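Local coordinates for protein uricase (PDB 4R8X) that catalyses, as a urate oxidase, the oxidation of urate by molecular oxygen, the first step of the route from urate to (S)-allantoin, at residues Arg229-Ser234 / Leu256-Gln261; Ala233-Thr238 / Gln245-His250; Lys73-Arg78 / Ala101-Leu106. All coordinates share one frame; numbering follows the deposited sequence.

Contact 1: Arg229-Ser234 / Leu256-Gln261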
# COMPACT_ATOMS: atom_id res chain seq x y z
N ARG D 229 4.97 16.43 -19.24
CA ARG D 229 5.50 15.07 -19.12
C ARG D 229 6.34 14.72 -20.35
O ARG D 229 7.44 14.17 -20.24
CB ARG D 229 4.34 14.09 -18.93
CG ARG D 229 4.71 12.63 -18.72
CD ARG D 229 4.76 11.85 -20.03
NE ARG D 229 3.62 12.13 -20.89
CZ ARG D 229 2.41 11.61 -20.73
NH1 ARG D 229 2.17 10.77 -19.73
NH2 ARG D 229 1.43 11.93 -21.56
N ASP D 230 5.82 15.04 -21.54
CA ASP D 230 6.54 14.77 -22.78
C ASP D 230 7.84 15.59 -22.89
O ASP D 230 8.83 15.08 -23.41
CB ASP D 230 5.66 15.01 -24.00
CG ASP D 230 4.55 13.98 -24.13
OD1 ASP D 230 4.63 12.92 -23.47
OD2 ASP D 230 3.60 14.25 -24.90
N ILE D 231 7.83 16.83 -22.41
CA ILE D 231 9.07 17.61 -22.38
C ILE D 231 10.09 16.94 -21.46
O ILE D 231 11.24 16.75 -21.83
CB ILE D 231 8.83 19.07 -21.95
CG1 ILE D 231 8.03 19.81 -23.02
CG2 ILE D 231 10.16 19.78 -21.70
CD1 ILE D 231 7.58 21.18 -22.55
N ALA D 232 9.66 16.59 -20.26
CA ALA D 232 10.54 15.90 -19.32
C ALA D 232 11.17 14.64 -19.91
O ALA D 232 12.38 14.43 -19.80
CB ALA D 232 9.78 15.54 -18.05
N ALA D 233 10.36 13.80 -20.55
CA ALA D 233 10.87 12.57 -21.13
C ALA D 233 11.86 12.86 -22.26
O ALA D 233 12.89 12.20 -22.37
CB ALA D 233 9.72 11.73 -21.64
N SER D 234 11.54 13.87 -23.07
CA SER D 234 12.36 14.22 -24.22
C SER D 234 13.72 14.77 -23.80
O SER D 234 14.75 14.41 -24.37
CB SER D 234 11.64 15.24 -25.11
OG SER D 234 10.45 14.68 -25.65
N LEU D 256 9.79 26.27 -19.47
CA LEU D 256 9.68 27.73 -19.50
C LEU D 256 9.85 28.31 -20.91
O LEU D 256 9.18 29.29 -21.28
CB LEU D 256 10.68 28.33 -18.53
CG LEU D 256 10.40 28.01 -17.06
CD1 LEU D 256 11.57 28.39 -16.14
CD2 LEU D 256 9.11 28.67 -16.58
N ASP D 257 10.74 27.72 -21.69
CA ASP D 257 10.99 28.13 -23.07
C ASP D 257 9.75 27.90 -23.95
O ASP D 257 9.35 28.78 -24.72
CB ASP D 257 12.18 27.35 -23.63
CG ASP D 257 12.92 28.10 -24.73
OD1 ASP D 257 12.50 29.21 -25.13
OD2 ASP D 257 13.95 27.56 -25.19
N ARG D 258 9.16 26.72 -23.84
CA ARG D 258 7.99 26.38 -24.62
C ARG D 258 6.75 27.14 -24.18
O ARG D 258 5.86 27.42 -25.00
CB ARG D 258 7.70 24.88 -24.54
CG ARG D 258 8.77 24.02 -25.13
CD ARG D 258 9.08 24.41 -26.57
NE ARG D 258 10.13 23.55 -27.11
CZ ARG D 258 11.12 23.95 -27.89
NH1 ARG D 258 11.23 25.22 -28.24
NH2 ARG D 258 12.02 23.07 -28.31
N PHE D 259 6.68 27.47 -22.90
CA PHE D 259 5.49 28.13 -22.36
C PHE D 259 5.86 29.44 -21.65
O PHE D 259 5.99 29.47 -20.42
CB PHE D 259 4.73 27.19 -21.42
CG PHE D 259 4.34 25.89 -22.07
CD1 PHE D 259 3.41 25.88 -23.11
CD2 PHE D 259 4.89 24.69 -21.66
CE1 PHE D 259 3.04 24.69 -23.71
CE2 PHE D 259 4.52 23.49 -22.27
CZ PHE D 259 3.60 23.49 -23.30
N PRO D 260 6.01 30.53 -22.42
CA PRO D 260 6.42 31.83 -21.86
C PRO D 260 5.44 32.37 -20.83
O PRO D 260 5.81 33.25 -20.04
CB PRO D 260 6.44 32.74 -23.09
CG PRO D 260 6.62 31.84 -24.25
CD PRO D 260 5.92 30.56 -23.89
N GLN D 261 4.21 31.87 -20.84
CA GLN D 261 3.18 32.36 -19.93
C GLN D 261 3.29 31.76 -18.52
O GLN D 261 2.53 32.12 -17.63
CB GLN D 261 1.77 32.17 -20.53
CG GLN D 261 1.20 30.75 -20.44
CD GLN D 261 1.64 29.85 -21.58
OE1 GLN D 261 2.73 29.99 -22.12
NE2 GLN D 261 0.78 28.91 -21.95

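Contact 2: Ala233-Thr238 / Gln245-His250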
# COMPACT_ATOMS: atom_id res chain seq x y z
N ALA D 233 10.36 13.80 -20.55
CA ALA D 233 10.87 12.57 -21.13
C ALA D 233 11.86 12.86 -22.26
O ALA D 233 12.89 12.20 -22.37
CB ALA D 233 9.72 11.73 -21.64
N SER D 234 11.54 13.87 -23.07
CA SER D 234 12.36 14.22 -24.22
C SER D 234 13.72 14.77 -23.80
O SER D 234 14.75 14.41 -24.37
CB SER D 234 11.64 15.24 -25.11
OG SER D 234 10.45 14.68 -25.65
N VAL D 235 13.72 15.62 -22.78
CA VAL D 235 14.96 16.16 -22.26
C VAL D 235 15.81 15.06 -21.61
O VAL D 235 17.01 14.98 -21.83
CB VAL D 235 14.70 17.32 -21.28
CG1 VAL D 235 16.01 17.78 -20.61
CG2 VAL D 235 14.03 18.48 -22.02
N PHE D 236 15.17 14.18 -20.84
CA PHE D 236 15.86 13.04 -20.23
C PHE D 236 16.54 12.19 -21.32
O PHE D 236 17.71 11.79 -21.18
CB PHE D 236 14.86 12.20 -19.42
CG PHE D 236 15.48 11.22 -18.46
CD1 PHE D 236 16.76 11.40 -17.95
CD2 PHE D 236 14.77 10.09 -18.06
CE1 PHE D 236 17.32 10.48 -17.06
CE2 PHE D 236 15.31 9.17 -17.17
CZ PHE D 236 16.59 9.36 -16.67
N HIS D 237 15.83 11.97 -22.42
CA HIS D 237 16.35 11.19 -23.55
C HIS D 237 17.57 11.83 -24.21
O HIS D 237 18.55 11.15 -24.48
CB HIS D 237 15.22 10.98 -24.57
CG HIS D 237 15.67 10.43 -25.89
ND1 HIS D 237 15.62 9.08 -26.20
CD2 HIS D 237 16.13 11.05 -27.00
CE1 HIS D 237 16.05 8.90 -27.44
NE2 HIS D 237 16.36 10.08 -27.95
N THR D 238 17.51 13.13 -24.44
CA THR D 238 18.51 13.82 -25.25
C THR D 238 19.72 14.33 -24.46
O THR D 238 20.87 14.21 -24.90
CB THR D 238 17.86 15.00 -26.01
OG1 THR D 238 16.91 14.48 -26.95
CG2 THR D 238 18.90 15.83 -26.74
N GLN D 245 20.05 16.85 -10.33
CA GLN D 245 20.01 18.29 -10.14
C GLN D 245 20.14 19.01 -11.47
O GLN D 245 19.33 19.86 -11.81
CB GLN D 245 21.14 18.76 -9.22
CG GLN D 245 20.95 18.40 -7.75
CD GLN D 245 21.56 17.07 -7.37
OE1 GLN D 245 21.58 16.12 -8.16
NE2 GLN D 245 22.06 16.99 -6.14
N HIS D 246 21.17 18.65 -12.22
CA HIS D 246 21.44 19.21 -13.54
C HIS D 246 20.28 18.92 -14.51
O HIS D 246 19.83 19.81 -15.23
CB HIS D 246 22.77 18.66 -14.05
CG HIS D 246 23.13 19.08 -15.43
ND1 HIS D 246 23.24 18.19 -16.48
CD2 HIS D 246 23.42 20.30 -15.95
CE1 HIS D 246 23.58 18.84 -17.58
NE2 HIS D 246 23.69 20.12 -17.28
N LEU D 247 19.81 17.69 -14.51
CA LEU D 247 18.70 17.30 -15.38
C LEU D 247 17.45 18.15 -15.18
O LEU D 247 16.88 18.65 -16.16
CB LEU D 247 18.37 15.82 -15.18
CG LEU D 247 17.11 15.31 -15.87
CD1 LEU D 247 17.25 15.41 -17.39
CD2 LEU D 247 16.84 13.89 -15.44
N ILE D 248 17.02 18.33 -13.94
CA ILE D 248 15.77 19.03 -13.70
C ILE D 248 15.89 20.51 -14.00
O ILE D 248 14.91 21.15 -14.39
CB ILE D 248 15.17 18.75 -12.30
CG1 ILE D 248 16.11 19.17 -11.18
CG2 ILE D 248 14.82 17.27 -12.17
CD1 ILE D 248 15.48 19.05 -9.81
N TYR D 249 17.09 21.06 -13.86
CA TYR D 249 17.31 22.44 -14.26
C TYR D 249 16.97 22.59 -15.75
O TYR D 249 16.23 23.50 -16.15
CB TYR D 249 18.75 22.87 -14.00
CG TYR D 249 19.06 24.32 -14.36
CD1 TYR D 249 18.34 25.36 -13.80
CD2 TYR D 249 20.07 24.63 -15.26
CE1 TYR D 249 18.63 26.68 -14.12
CE2 TYR D 249 20.37 25.94 -15.59
CZ TYR D 249 19.64 26.96 -15.02
OH TYR D 249 19.92 28.27 -15.33
N HIS D 250 17.50 21.68 -16.56
CA HIS D 250 17.26 21.71 -18.00
C HIS D 250 15.84 21.36 -18.41
O HIS D 250 15.32 21.92 -19.37
CB HIS D 250 18.30 20.86 -18.72
CG HIS D 250 19.64 21.52 -18.81
ND1 HIS D 250 20.05 22.19 -19.93
CD2 HIS D 250 20.62 21.68 -17.89
CE1 HIS D 250 21.25 22.70 -19.72
NE2 HIS D 250 21.61 22.42 -18.48

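Contact 3: Lys73-Arg78 / Ala101-Leu106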
# COMPACT_ATOMS: atom_id res chain seq x y z
N LYS D 73 -19.78 16.99 -0.44
CA LYS D 73 -19.59 15.96 -1.44
C LYS D 73 -20.66 16.07 -2.53
O LYS D 73 -20.35 16.05 -3.71
CB LYS D 73 -19.62 14.58 -0.77
CG LYS D 73 -19.73 13.41 -1.73
CD LYS D 73 -20.13 12.14 -1.01
CE LYS D 73 -21.54 12.24 -0.42
NZ LYS D 73 -22.64 12.14 -1.41
N ASN D 74 -21.92 16.23 -2.12
CA ASN D 74 -23.02 16.39 -3.08
C ASN D 74 -22.83 17.64 -3.94
O ASN D 74 -23.06 17.62 -5.14
CB ASN D 74 -24.37 16.48 -2.36
CG ASN D 74 -24.76 15.20 -1.66
OD1 ASN D 74 -24.31 14.12 -2.03
ND2 ASN D 74 -25.63 15.31 -0.65
N PHE D 75 -22.39 18.72 -3.31
CA PHE D 75 -22.13 19.98 -4.00
C PHE D 75 -21.13 19.77 -5.14
O PHE D 75 -21.35 20.21 -6.27
CB PHE D 75 -21.59 20.99 -2.99
CG PHE D 75 -21.59 22.42 -3.47
CD1 PHE D 75 -20.53 22.92 -4.21
CD2 PHE D 75 -22.63 23.28 -3.13
CE1 PHE D 75 -20.51 24.25 -4.63
CE2 PHE D 75 -22.61 24.61 -3.54
CZ PHE D 75 -21.56 25.09 -4.29
N ILE D 76 -20.02 19.10 -4.84
CA ILE D 76 -18.97 18.92 -5.83
C ILE D 76 -19.48 18.05 -6.96
O ILE D 76 -19.33 18.37 -8.14
CB ILE D 76 -17.71 18.30 -5.20
CG1 ILE D 76 -17.08 19.27 -4.18
CG2 ILE D 76 -16.69 17.89 -6.28
CD1 ILE D 76 -16.08 18.61 -3.26
N GLN D 77 -20.10 16.94 -6.59
CA GLN D 77 -20.58 16.00 -7.58
C GLN D 77 -21.62 16.62 -8.52
O GLN D 77 -21.62 16.37 -9.73
CB GLN D 77 -21.06 14.72 -6.90
CG GLN D 77 -19.87 13.91 -6.32
CD GLN D 77 -20.29 12.78 -5.41
OE1 GLN D 77 -21.45 12.70 -5.00
NE2 GLN D 77 -19.35 11.90 -5.08
N ARG D 78 -22.49 17.48 -7.99
CA ARG D 78 -23.47 18.12 -8.85
C ARG D 78 -22.85 19.17 -9.76
O ARG D 78 -23.27 19.35 -10.90
CB ARG D 78 -24.61 18.69 -8.02
CG ARG D 78 -25.50 17.59 -7.50
CD ARG D 78 -26.55 18.10 -6.55
NE ARG D 78 -26.86 17.09 -5.55
CZ ARG D 78 -27.70 17.28 -4.55
NH1 ARG D 78 -28.33 18.44 -4.44
NH2 ARG D 78 -27.92 16.32 -3.66
N ALA D 101 -20.38 31.57 -3.29
CA ALA D 101 -21.62 32.24 -3.67
C ALA D 101 -22.77 31.70 -2.84
O ALA D 101 -23.69 32.44 -2.48
CB ALA D 101 -21.90 32.05 -5.15
N LYS D 102 -22.72 30.40 -2.54
CA LYS D 102 -23.81 29.75 -1.82
C LYS D 102 -23.78 30.07 -0.32
O LYS D 102 -24.82 30.24 0.30
CB LYS D 102 -23.76 28.24 -2.05
CG LYS D 102 -24.86 27.47 -1.36
CD LYS D 102 -26.22 27.95 -1.78
CE LYS D 102 -27.30 27.03 -1.24
NZ LYS D 102 -28.63 27.46 -1.73
N TYR D 103 -22.58 30.13 0.26
CA TYR D 103 -22.44 30.23 1.71
C TYR D 103 -21.68 31.49 2.12
O TYR D 103 -20.45 31.52 2.11
CB TYR D 103 -21.74 28.97 2.25
CG TYR D 103 -22.52 27.71 1.93
CD1 TYR D 103 -23.76 27.48 2.52
CD2 TYR D 103 -22.04 26.79 1.01
CE1 TYR D 103 -24.49 26.34 2.23
CE2 TYR D 103 -22.77 25.64 0.71
CZ TYR D 103 -23.99 25.43 1.32
OH TYR D 103 -24.73 24.30 1.02
N SER D 104 -22.43 32.51 2.50
CA SER D 104 -21.87 33.84 2.75
C SER D 104 -20.95 33.87 3.97
O SER D 104 -20.10 34.76 4.08
CB SER D 104 -23.00 34.85 2.94
OG SER D 104 -23.78 34.49 4.07
N HIS D 105 -21.11 32.91 4.87
CA HIS D 105 -20.32 32.86 6.10
C HIS D 105 -18.92 32.27 5.93
O HIS D 105 -18.12 32.26 6.87
CB HIS D 105 -21.07 32.08 7.17
CG HIS D 105 -21.27 30.64 6.83
ND1 HIS D 105 -22.27 30.21 5.99
CD2 HIS D 105 -20.59 29.53 7.21
CE1 HIS D 105 -22.20 28.90 5.87
NE2 HIS D 105 -21.19 28.46 6.59
N LEU D 106 -18.63 31.76 4.74
CA LEU D 106 -17.30 31.24 4.45
C LEU D 106 -16.39 32.37 3.96
O LEU D 106 -16.84 33.24 3.20
CB LEU D 106 -17.39 30.17 3.36
CG LEU D 106 -18.26 28.96 3.67
CD1 LEU D 106 -18.26 28.00 2.49
CD2 LEU D 106 -17.81 28.27 4.96

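Contact 1: Arg229-Ser234 / Leu256-Gln261
Arg258 and Phe259, where helix 244-258 ends, receive the tip of Ile231 from helix 225-238. The contact is small, burying 88 Å² in all, and is best followed along Arg258. Its CB lies above one face of the Phe259 ring, 4.0 Å from the plane and displaced toward the rim, so the two consecutive side chains pack on each other before either meets the opposite helix. CG comes next and is the atom that crosses the gap, 4.0 Å from Ile231 CD1. The chain then bends at chi2 (-54°), which carries CD and the guanidinium away from the apolar patch: NE forms a salt bridge with Glu30, and NH2 donates to the backbone O of Leu322, the C-terminal residue. One arginine thus gives its aliphatic root to the helix pair and its charged end to Glu30 and the C-terminal residue.

From the other side, Ile231 reaches out through CG1, which stands anti to the carbonyl carbon (chi1 -68°), and its CD1 methyl also approaches Phe259 CE2 at 3.8 Å, obliquely to the ring. Phe259 is the first residue past the helix to leave helical backbone angles. Ser234 OG and Ser234 N grip Asp230 O from opposite faces of its carbonyl plane, the hydroxyl at 2.8 Å.

Ile231 also touches Thr254 and Ile255 of helix 244-258, and Ile28 of a loop. The contact belongs to a helix pair packed on the antiparallel sheet of the uricase T-fold, and lies where the second helix runs out toward strand 262-271.

Contact 2: Ala233-Thr238 / Gln245-His250
The Phe236 ring meets Leu247 obliquely along its CD1-CE1 side: Leu247 CD2 comes to 3.5 Å from Phe236 CD1 and to 3.8 Å from Phe236 CE1. Leu198 and Ile200 of strand 198-208 also touch this ring, as does Val135 of a neighbouring subunit. The His250 ring, by contrast, leads away from segment 233-238 and has His246 O at its edge, in plane; what His250 gives across is its root, with CB 4.3 Å from Val235 CG1.

The axes of segments 233-238 and 245-250 approach to 9.9 Å, with 130° between their directions. Leu247 packs against both Val235 and Phe236. Its CG stands anti to the backbone N (chi1 172°), and chi2 (64°) then parts the methyls: CD1 rests 4.0 Å from Phe236 CA and also faces Val235 CG1, while CD2 takes the ring. With an alanine at Leu247 both methyls vanish, which would probably open a gap beside the CD1-CE1 side of the Phe236 ring and cost Val235 CG1 one of its apolar partners.

Gln245, predicted to bind urate, lies on the same helix two residues earlier. Since the atoms that meet are carbons, the helices are held here by van der Waals fit, without directional bonds to fix their spacing.

Contact 3: Lys73-Arg78 / Ala101-Leu106
Phe75 reaches from helix 69-82 to Lys102 and Tyr103, where helix 88-102 ends; these are the paired helices that lie against the antiparallel sheet in the T-fold (tunnelling fold) of uricases. The apolar part is slight. Phe75 has CG anti to its own N (chi1 -166°), which extends the ring outward until CE2 stands 4.1 Å from Lys102 CB and 4.4 Å from Tyr103 CE2, both approaches oblique. Phe99 and His79 stack with the same ring, so most of its aromatic company lies beyond this pair of segments.

A second kind of contact joins neighbours in sequence: the CG methylene of Lys102 sits over the centre of the Tyr103 ring, 3.4 Å above its plane, in the manner of a CH-pi contact.

The polar ends of Lys102 and Tyr103 serve a subunit interface. Lys102 NZ makes a salt bridge with Glu186 of another subunit, and Tyr103 OH bonds to Asp185 of that same subunit. Beyond Tyr103 the chain closes a type I turn, with Leu106 N bonded to Tyr103 O at 3.2 Å. On the facing helix Lys73 curls back beside Asn74, and Lys73 NZ donates to Asn74 OD1 at 2.7 Å, tilted 33° from the carbonyl plane.

Contacts 1 and 2 are neighbouring parts of one helix pair, 225-238 with 244-258, their centres about 11 Å apart and sharing Ala233 and Ser234. Contact 2 lies nearer the connecting loop, contact 1 toward the far end of the second helix. Contact 3 joins the other pair, 69-82 with 88-102, on the opposite side of the chain's centre. Contact 1 lies deepest, its centre about 13 Å from that of the chain, against about 17 and 26 Å for contacts 2 and 3. Both 1 and 3 close at a helix end, where an aromatic residue follows a basic one. Arg258, however, is tied within its own chain, whereas the exposed Lys102 reaches another subunit. Contact 2 buries the most surface; in all three, carbon meets carbon.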